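Local coordinates for Rv1989c (MbcT) (Mycobacterium tuberculosis, PDB 6FKG), which degrades NAD(+) by phosphorolysis as the toxin of a type II toxin-antitoxin pair, killing the cell unless its antitoxin MbcA blocks the active site, at residues B[113-116]-B[117-121]. Residues are numbered along the deposited sequence; the frame is centred on the assembly and turned at random.
Sequences VGLE and NDDIY
Asp-119 reaches back from the first turn of helix 117-121 to Glu-116, the N-cap residue. Its OD2 accepts the backbone N of Glu-116 at 2.8 Å, through the anti lone pair and at an N-H...O angle of 156°. The Asp-119 CG stands anti to its own carbonyl carbon (chi1 -63°), which turns the carboxylate toward the incoming loop. This bond is the half of a capping box made by the N3 side chain; the Glu-116 side chain does not supply the other half. Instead, Asp-119 N donates to the main-chain Glu-116 O at 2.9 Å, a bond of the turn, from above the carbonyl plane. Ile-120 N adds a weak bond to Glu-116 O at 3.4 Å.

The tightly packed part is formed by Leu-115 and Asp-119. Leu-115 CD2 packs on Asp-119 CG at 3.8 Å, and Leu-115 CA lies 3.3 Å from Asp-119 OD2. Leu-115 also touches Trp-48 and Val-131, and Ile-120 rests on Pro-146 of strand 142-147. Gly-114, with positive phi, is the C' residue of the Schellman motif that ends helix 107-112, so one short loop closes one helix and starts the next.

The loose side is polar. Asn-117 and Asp-118 are exposed. The Glu-116 side chain extends away from the helix and makes a long, weak ion pair with Arg-35 of the MbcA chain.

The Asp-119 carboxylate also faces MbcA: OD2 forms a salt bridge with the same Arg-35, and OD1 accepts a hydrogen bond from Gln-48 of that chain. One carboxylate thus serves both helix start and toxin-antitoxin interface, and the arginine probably favours its charged form.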
loop_
_atom_site.group_PDB
_atom_site.type_symbol
_atom_site.label_atom_id
_atom_site.label_comp_id
_atom_site.label_asym_id
_atom_site.label_seq_id
_atom_site.Cartn_x
_atom_site.Cartn_y
_atom_site.Cartn_z
ATOM N N VAL B 113 -5.046 -13.169 -38.584
ATOM C CA VAL B 113 -5.294 -12.752 -37.200
ATOM C C VAL B 113 -4.007 -12.659 -36.358
ATOM O O VAL B 113 -4.068 -12.536 -35.138
ATOM C CB VAL B 113 -6.317 -13.694 -36.492
ATOM C CG1 VAL B 113 -7.646 -13.679 -37.247
ATOM C CG2 VAL B 113 -5.788 -15.131 -36.357
ATOM N N GLY B 114 -2.851 -12.725 -37.014
ATOM C CA GLY B 114 -1.582 -12.479 -36.351
ATOM C C GLY B 114 -0.971 -13.644 -35.589
ATOM O O GLY B 114 -0.095 -13.440 -34.748
ATOM N N LEU B 115 -1.413 -14.864 -35.880
ATOM C CA LEU B 115 -0.899 -16.038 -35.178
ATOM C C LEU B 115 0.088 -16.829 -36.024
ATOM O O LEU B 115 -0.014 -16.859 -37.246
ATOM C CB LEU B 115 -2.034 -16.967 -34.755
ATOM C CG LEU B 115 -3.078 -16.415 -33.790
ATOM C CD1 LEU B 115 -4.170 -17.459 -33.595
ATOM C CD2 LEU B 115 -2.429 -16.015 -32.475
ATOM N N GLU B 116 1.037 -17.475 -35.357
ATOM C CA GLU B 116 2.003 -18.347 -36.018
ATOM C C GLU B 116 2.158 -19.590 -35.165
ATOM O O GLU B 116 1.535 -19.694 -34.110
ATOM C CB GLU B 116 3.344 -17.644 -36.220
ATOM C CG GLU B 116 3.281 -16.493 -37.216
ATOM C CD GLU B 116 4.647 -16.083 -37.740
ATOM O OE1 GLU B 116 5.659 -16.338 -37.051
ATOM O OE2 GLU B 116 4.709 -15.511 -38.850
ATOM N N ASN B 117 2.977 -20.537 -35.609
ATOM C CA ASN B 117 3.052 -21.828 -34.928
ATOM C C ASN B 117 3.509 -21.683 -33.481
ATOM O O ASN B 117 3.053 -22.419 -32.600
ATOM C CB ASN B 117 3.976 -22.781 -35.701
ATOM C CG ASN B 117 3.309 -23.352 -36.940
ATOM O OD1 ASN B 117 2.094 -23.558 -36.964
ATOM N ND2 ASN B 117 4.102 -23.624 -37.972
ATOM N N ASP B 118 4.378 -20.702 -33.245
ATOM C CA ASP B 118 4.817 -20.333 -31.899
ATOM C C ASP B 118 3.642 -20.086 -30.966
ATOM O O ASP B 118 3.660 -20.481 -29.797
ATOM C CB ASP B 118 5.688 -19.079 -31.948
ATOM C CG ASP B 118 7.065 -19.360 -32.488
ATOM O OD1 ASP B 118 7.205 -20.341 -33.249
ATOM O OD2 ASP B 118 8.005 -18.605 -32.156
ATOM N N ASP B 119 2.625 -19.409 -31.477
ATOM C CA ASP B 119 1.469 -19.110 -30.655
ATOM C C ASP B 119 0.725 -20.380 -30.304
ATOM O O ASP B 119 0.192 -20.517 -29.210
ATOM C CB ASP B 119 0.533 -18.139 -31.368
ATOM C CG ASP B 119 1.185 -16.806 -31.625
ATOM O OD1 ASP B 119 1.496 -16.110 -30.636
ATOM O OD2 ASP B 119 1.406 -16.466 -32.808
ATOM N N ILE B 120 0.714 -21.323 -31.235
ATOM C CA ILE B 120 -0.127 -22.505 -31.098
ATOM C C ILE B 120 0.500 -23.605 -30.238
ATOM O O ILE B 120 -0.216 -24.332 -29.546
ATOM C CB ILE B 120 -0.477 -23.049 -32.480
ATOM C CG1 ILE B 120 -1.235 -21.974 -33.256
ATOM C CG2 ILE B 120 -1.304 -24.331 -32.381
ATOM C CD1 ILE B 120 -1.358 -22.277 -34.708
ATOM N N TYR B 121 1.827 -23.708 -30.246
ATOM C CA TYR B 121 2.482 -24.802 -29.532
ATOM C C TYR B 121 3.429 -24.319 -28.436
ATOM O O TYR B 121 3.795 -25.086 -27.547
ATOM C CB TYR B 121 3.228 -25.690 -30.524
ATOM C CG TYR B 121 2.327 -26.206 -31.619
ATOM C CD1 TYR B 121 1.396 -27.206 -31.361
ATOM C CD2 TYR B 121 2.384 -25.676 -32.904
ATOM C CE1 TYR B 121 0.562 -27.677 -32.354
ATOM C CE2 TYR B 121 1.552 -26.139 -33.905
ATOM C CZ TYR B 121 0.644 -27.142 -33.623
ATOM O OH TYR B 121 -0.193 -27.614 -34.602
#